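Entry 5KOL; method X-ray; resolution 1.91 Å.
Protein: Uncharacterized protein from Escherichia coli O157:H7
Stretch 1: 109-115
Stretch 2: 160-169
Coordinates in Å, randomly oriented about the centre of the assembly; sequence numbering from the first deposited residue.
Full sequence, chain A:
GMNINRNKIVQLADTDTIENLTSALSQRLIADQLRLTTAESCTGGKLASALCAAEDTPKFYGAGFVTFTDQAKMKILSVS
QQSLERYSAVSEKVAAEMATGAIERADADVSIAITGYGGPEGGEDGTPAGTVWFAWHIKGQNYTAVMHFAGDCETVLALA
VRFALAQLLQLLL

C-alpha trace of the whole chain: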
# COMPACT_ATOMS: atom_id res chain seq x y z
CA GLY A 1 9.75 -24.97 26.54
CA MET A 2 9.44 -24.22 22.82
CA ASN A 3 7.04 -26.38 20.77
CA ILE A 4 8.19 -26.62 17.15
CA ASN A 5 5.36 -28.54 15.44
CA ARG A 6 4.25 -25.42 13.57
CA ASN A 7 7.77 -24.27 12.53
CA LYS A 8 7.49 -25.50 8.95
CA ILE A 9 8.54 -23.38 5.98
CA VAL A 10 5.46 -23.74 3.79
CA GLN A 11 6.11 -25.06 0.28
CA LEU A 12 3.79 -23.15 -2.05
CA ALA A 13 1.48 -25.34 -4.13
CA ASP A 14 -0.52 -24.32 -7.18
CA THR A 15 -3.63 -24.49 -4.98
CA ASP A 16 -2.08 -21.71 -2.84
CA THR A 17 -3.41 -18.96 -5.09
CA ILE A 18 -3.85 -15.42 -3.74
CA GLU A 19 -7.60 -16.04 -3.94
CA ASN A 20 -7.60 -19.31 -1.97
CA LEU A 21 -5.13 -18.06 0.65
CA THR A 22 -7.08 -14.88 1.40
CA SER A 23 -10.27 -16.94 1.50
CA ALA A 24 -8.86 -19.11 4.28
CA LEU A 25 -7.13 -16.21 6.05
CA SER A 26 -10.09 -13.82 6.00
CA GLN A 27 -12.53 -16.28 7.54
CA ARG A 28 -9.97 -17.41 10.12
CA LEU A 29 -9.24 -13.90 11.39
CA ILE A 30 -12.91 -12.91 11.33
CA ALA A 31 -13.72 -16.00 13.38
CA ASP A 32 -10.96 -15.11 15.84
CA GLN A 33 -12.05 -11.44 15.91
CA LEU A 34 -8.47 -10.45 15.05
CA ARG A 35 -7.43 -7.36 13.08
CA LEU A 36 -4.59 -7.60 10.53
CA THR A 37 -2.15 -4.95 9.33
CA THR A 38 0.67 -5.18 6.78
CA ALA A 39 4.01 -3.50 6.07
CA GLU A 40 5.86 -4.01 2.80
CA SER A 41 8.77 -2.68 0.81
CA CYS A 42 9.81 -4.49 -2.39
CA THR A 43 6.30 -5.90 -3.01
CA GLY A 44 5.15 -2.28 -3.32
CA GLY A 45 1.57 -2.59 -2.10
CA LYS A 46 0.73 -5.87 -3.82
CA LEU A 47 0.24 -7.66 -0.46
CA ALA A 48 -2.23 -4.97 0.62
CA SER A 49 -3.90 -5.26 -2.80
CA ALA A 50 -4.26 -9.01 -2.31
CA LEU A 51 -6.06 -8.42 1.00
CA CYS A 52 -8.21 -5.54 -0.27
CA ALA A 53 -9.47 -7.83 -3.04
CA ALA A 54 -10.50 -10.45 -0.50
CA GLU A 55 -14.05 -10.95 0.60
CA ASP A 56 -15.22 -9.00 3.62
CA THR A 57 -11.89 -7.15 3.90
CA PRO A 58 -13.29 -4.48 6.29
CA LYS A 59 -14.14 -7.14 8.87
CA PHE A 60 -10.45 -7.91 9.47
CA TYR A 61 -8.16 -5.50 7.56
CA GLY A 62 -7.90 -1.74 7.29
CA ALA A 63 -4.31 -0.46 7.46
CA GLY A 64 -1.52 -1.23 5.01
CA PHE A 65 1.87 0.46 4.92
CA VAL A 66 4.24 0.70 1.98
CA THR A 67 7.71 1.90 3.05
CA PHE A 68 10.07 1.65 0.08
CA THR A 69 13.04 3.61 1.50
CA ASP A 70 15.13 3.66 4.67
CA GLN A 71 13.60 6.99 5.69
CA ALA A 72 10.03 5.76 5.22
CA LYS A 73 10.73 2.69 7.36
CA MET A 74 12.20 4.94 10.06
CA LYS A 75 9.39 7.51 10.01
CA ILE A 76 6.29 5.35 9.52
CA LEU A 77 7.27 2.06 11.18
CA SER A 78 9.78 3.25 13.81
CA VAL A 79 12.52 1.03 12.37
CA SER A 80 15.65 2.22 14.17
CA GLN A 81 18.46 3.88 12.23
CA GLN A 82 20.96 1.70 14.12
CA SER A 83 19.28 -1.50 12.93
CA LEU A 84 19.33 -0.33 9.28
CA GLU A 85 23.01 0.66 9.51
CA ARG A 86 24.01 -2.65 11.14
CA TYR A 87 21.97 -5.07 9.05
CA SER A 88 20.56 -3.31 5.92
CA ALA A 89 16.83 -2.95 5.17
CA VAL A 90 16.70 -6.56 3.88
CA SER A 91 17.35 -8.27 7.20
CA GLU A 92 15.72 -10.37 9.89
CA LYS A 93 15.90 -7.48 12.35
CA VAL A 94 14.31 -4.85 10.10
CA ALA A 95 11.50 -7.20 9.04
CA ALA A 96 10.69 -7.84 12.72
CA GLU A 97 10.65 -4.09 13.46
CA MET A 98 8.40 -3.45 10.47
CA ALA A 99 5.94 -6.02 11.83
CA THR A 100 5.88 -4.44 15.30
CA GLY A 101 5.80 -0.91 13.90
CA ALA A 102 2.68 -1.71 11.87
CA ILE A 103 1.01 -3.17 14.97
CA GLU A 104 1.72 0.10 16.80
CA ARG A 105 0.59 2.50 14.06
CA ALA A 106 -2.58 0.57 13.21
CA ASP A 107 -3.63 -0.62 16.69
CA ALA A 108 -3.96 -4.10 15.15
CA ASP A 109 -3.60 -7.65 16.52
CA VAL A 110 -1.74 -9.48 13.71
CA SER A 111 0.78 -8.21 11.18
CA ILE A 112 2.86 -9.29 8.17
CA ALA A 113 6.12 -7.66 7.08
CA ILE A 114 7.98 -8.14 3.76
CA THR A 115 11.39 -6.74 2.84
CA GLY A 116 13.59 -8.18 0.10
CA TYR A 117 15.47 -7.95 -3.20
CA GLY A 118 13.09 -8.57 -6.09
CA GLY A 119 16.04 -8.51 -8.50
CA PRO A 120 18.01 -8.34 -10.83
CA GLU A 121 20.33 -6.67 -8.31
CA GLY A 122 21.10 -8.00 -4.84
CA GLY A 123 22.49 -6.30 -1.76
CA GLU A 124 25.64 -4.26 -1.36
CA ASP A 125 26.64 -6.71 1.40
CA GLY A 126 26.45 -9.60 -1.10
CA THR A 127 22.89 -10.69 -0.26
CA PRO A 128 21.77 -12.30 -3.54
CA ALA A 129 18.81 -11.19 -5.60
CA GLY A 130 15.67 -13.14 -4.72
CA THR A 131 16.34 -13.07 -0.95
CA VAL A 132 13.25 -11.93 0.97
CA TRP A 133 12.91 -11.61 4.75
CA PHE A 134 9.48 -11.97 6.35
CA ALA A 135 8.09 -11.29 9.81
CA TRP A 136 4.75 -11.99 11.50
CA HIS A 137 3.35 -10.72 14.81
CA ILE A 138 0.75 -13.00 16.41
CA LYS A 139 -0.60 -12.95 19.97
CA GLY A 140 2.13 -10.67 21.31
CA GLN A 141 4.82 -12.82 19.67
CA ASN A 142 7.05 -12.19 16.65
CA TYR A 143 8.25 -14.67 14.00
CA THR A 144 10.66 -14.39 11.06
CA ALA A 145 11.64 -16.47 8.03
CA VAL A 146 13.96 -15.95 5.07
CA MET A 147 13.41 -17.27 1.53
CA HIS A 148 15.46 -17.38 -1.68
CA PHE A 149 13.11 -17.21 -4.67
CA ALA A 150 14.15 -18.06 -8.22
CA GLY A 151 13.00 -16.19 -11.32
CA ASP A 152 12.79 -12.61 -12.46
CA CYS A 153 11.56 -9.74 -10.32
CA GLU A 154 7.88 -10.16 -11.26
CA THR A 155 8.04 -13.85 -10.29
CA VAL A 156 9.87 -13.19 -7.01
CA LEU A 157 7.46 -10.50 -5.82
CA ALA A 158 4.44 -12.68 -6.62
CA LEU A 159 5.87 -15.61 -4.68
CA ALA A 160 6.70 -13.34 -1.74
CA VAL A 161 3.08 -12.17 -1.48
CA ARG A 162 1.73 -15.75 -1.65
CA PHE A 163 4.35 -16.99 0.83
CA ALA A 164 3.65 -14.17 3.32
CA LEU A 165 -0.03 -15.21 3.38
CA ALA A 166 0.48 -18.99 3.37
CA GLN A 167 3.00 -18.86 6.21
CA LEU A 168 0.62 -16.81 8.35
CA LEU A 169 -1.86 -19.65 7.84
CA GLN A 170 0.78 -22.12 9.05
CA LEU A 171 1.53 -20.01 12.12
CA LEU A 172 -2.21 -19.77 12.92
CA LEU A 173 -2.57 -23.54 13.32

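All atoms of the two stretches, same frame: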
# COMPACT_ATOMS: atom_id res chain seq x y z
N ASP A 109 -3.93 -6.46 15.73
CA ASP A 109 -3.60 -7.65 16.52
C ASP A 109 -2.62 -8.58 15.84
O ASP A 109 -1.89 -9.29 16.54
CB ASP A 109 -4.87 -8.46 16.85
CG ASP A 109 -6.01 -7.61 17.35
OD1 ASP A 109 -5.90 -7.09 18.49
OD2 ASP A 109 -7.03 -7.48 16.64
N VAL A 110 -2.60 -8.61 14.51
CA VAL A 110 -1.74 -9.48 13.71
C VAL A 110 -1.09 -8.64 12.62
O VAL A 110 -1.72 -7.72 12.07
CB VAL A 110 -2.55 -10.64 13.09
CG1 VAL A 110 -1.66 -11.55 12.23
CG2 VAL A 110 -3.25 -11.43 14.19
N SER A 111 0.16 -8.94 12.28
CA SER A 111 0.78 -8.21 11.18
C SER A 111 1.70 -9.11 10.36
O SER A 111 2.15 -10.17 10.81
CB SER A 111 1.57 -6.97 11.67
OG SER A 111 2.81 -7.33 12.24
N ILE A 112 1.96 -8.65 9.13
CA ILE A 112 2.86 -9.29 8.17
C ILE A 112 3.83 -8.23 7.68
O ILE A 112 3.40 -7.14 7.29
CB ILE A 112 2.10 -9.85 6.95
CG1 ILE A 112 0.99 -10.81 7.36
CG2 ILE A 112 3.10 -10.44 5.93
CD1 ILE A 112 -0.03 -11.03 6.22
N ALA A 113 5.12 -8.56 7.64
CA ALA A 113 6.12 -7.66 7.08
C ALA A 113 6.91 -8.35 5.96
O ALA A 113 7.22 -9.54 6.06
CB ALA A 113 7.06 -7.14 8.18
N ILE A 114 7.21 -7.61 4.89
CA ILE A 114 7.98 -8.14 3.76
C ILE A 114 9.05 -7.13 3.39
O ILE A 114 8.74 -5.98 3.09
CB ILE A 114 7.12 -8.44 2.52
CG1 ILE A 114 5.94 -9.35 2.83
CG2 ILE A 114 7.99 -9.09 1.42
CD1 ILE A 114 5.07 -9.68 1.59
N THR A 115 10.31 -7.58 3.36
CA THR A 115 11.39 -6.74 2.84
C THR A 115 12.38 -7.65 2.13
O THR A 115 12.80 -8.66 2.70
CB THR A 115 12.07 -5.93 3.96
OG1 THR A 115 13.17 -5.17 3.43
CG2 THR A 115 12.56 -6.84 5.12
N ALA A 160 6.60 -13.91 -3.08
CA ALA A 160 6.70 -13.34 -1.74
C ALA A 160 5.32 -13.04 -1.16
O ALA A 160 5.07 -13.30 0.02
CB ALA A 160 7.54 -12.05 -1.76
N VAL A 161 4.42 -12.47 -1.97
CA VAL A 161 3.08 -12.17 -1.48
C VAL A 161 2.36 -13.46 -1.10
O VAL A 161 1.80 -13.57 0.00
CB VAL A 161 2.28 -11.34 -2.51
CG1 VAL A 161 0.83 -11.14 -2.02
CG2 VAL A 161 2.94 -9.95 -2.79
N ARG A 162 2.39 -14.48 -1.98
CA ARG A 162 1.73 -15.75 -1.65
C ARG A 162 2.35 -16.40 -0.42
O ARG A 162 1.64 -16.95 0.43
CB ARG A 162 1.80 -16.73 -2.83
CG ARG A 162 0.85 -16.39 -3.97
CD ARG A 162 1.14 -17.22 -5.24
NE ARG A 162 0.92 -18.65 -5.07
CZ ARG A 162 1.61 -19.58 -5.72
NH1 ARG A 162 2.60 -19.23 -6.54
NH2 ARG A 162 1.34 -20.87 -5.52
N PHE A 163 3.68 -16.37 -0.32
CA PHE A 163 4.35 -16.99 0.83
C PHE A 163 3.99 -16.28 2.14
O PHE A 163 3.74 -16.93 3.16
CB PHE A 163 5.87 -16.96 0.62
CG PHE A 163 6.62 -17.52 1.78
CD1 PHE A 163 6.79 -18.88 1.92
CD2 PHE A 163 7.17 -16.68 2.75
CE1 PHE A 163 7.47 -19.42 2.98
CE2 PHE A 163 7.86 -17.21 3.83
CZ PHE A 163 8.00 -18.58 3.95
N ALA A 164 3.99 -14.94 2.12
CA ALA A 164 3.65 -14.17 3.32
C ALA A 164 2.29 -14.58 3.89
O ALA A 164 2.12 -14.72 5.11
CB ALA A 164 3.66 -12.68 2.98
N LEU A 165 1.32 -14.79 3.00
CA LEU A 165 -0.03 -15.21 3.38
C LEU A 165 -0.05 -16.66 3.84
O LEU A 165 -0.62 -16.98 4.90
CB LEU A 165 -0.97 -15.02 2.18
CG LEU A 165 -1.15 -13.56 1.69
CD1 LEU A 165 -1.99 -13.53 0.43
CD2 LEU A 165 -1.82 -12.70 2.76
N ALA A 166 0.53 -17.56 3.04
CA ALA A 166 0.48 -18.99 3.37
C ALA A 166 1.19 -19.28 4.69
O ALA A 166 0.75 -20.15 5.46
CB ALA A 166 1.10 -19.80 2.23
N GLN A 167 2.30 -18.60 4.95
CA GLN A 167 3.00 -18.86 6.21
C GLN A 167 2.23 -18.31 7.40
O GLN A 167 2.34 -18.85 8.50
CB GLN A 167 4.43 -18.28 6.18
CG GLN A 167 5.27 -18.68 7.43
CD GLN A 167 5.71 -20.14 7.41
OE1 GLN A 167 6.11 -20.69 6.37
NE2 GLN A 167 5.64 -20.79 8.57
N LEU A 168 1.47 -17.23 7.24
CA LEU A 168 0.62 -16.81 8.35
C LEU A 168 -0.41 -17.89 8.67
O LEU A 168 -0.68 -18.18 9.84
CB LEU A 168 -0.04 -15.47 8.05
CG LEU A 168 -0.99 -15.02 9.17
CD1 LEU A 168 -0.25 -14.91 10.52
CD2 LEU A 168 -1.59 -13.68 8.81
N LEU A 169 -0.96 -18.53 7.64
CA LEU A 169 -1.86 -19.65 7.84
C LEU A 169 -1.19 -20.75 8.66
O LEU A 169 -1.79 -21.28 9.60
CB LEU A 169 -2.32 -20.18 6.47
CG LEU A 169 -3.38 -19.26 5.83
CD1 LEU A 169 -3.76 -19.71 4.43
CD2 LEU A 169 -4.62 -19.28 6.72

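The contact centres on Ala164, the helix residue that faces the middle of the strand. Its CB lies 3.7 Å from CG2 of Ile112 and 3.6 Å from CD1 of Ile114, so one methyl serves two isoleucines. A side chain this short lets the backbones come close: the CA atoms of Ile112 and Ala164 are 6.9 Å apart, and the axes of strand and helix pass at 9.3 Å, running in broadly opposed directions, 148° apart.

From this centre the packing follows two periodicities. On the strand, every second residue points toward the helix: Val110, Ile112 and Ile114. On the helix, the steps of four, Ala160, Ala164 and Leu168, bring one side chain per turn to the strand. Because the directions oppose, Ile114 meets the beginning of the helical stretch and Val110 its later part. Ile114, with chi1 m and chi2 t, extends CD1 to 3.9 Å from the backbone O of Ala160, while its CG2 sits 4.4 Å from the CB of that alanine; small residues leave the helix backbone within reach. At the other end the larger Leu168 bridges two strand residues, its CD2 4.0 Å from CD1 of Ile112 and its CD1 4.0 Å from CG1 of Val110. Leu165 adds to the flank: its CA-to-CB bond points away, yet the end of the side chain comes nearer, and CD2 lies 4.2 Å from CD1 of Ile112.

No hydrogen bond joins the stretches; the two stretches bury 304 Å² between them, and packing of apolar side chains accounts for most of the contacts. Polar side chains are kept off this surface. Ser111 points away from the helix, and its OG is hydrogen-bonded elsewhere in the structure, as are Thr115 OG1 and both amide atoms of Gln167, OE1 and NE2. Asp109 and Arg162 are partly exposed and make no contact across the pair.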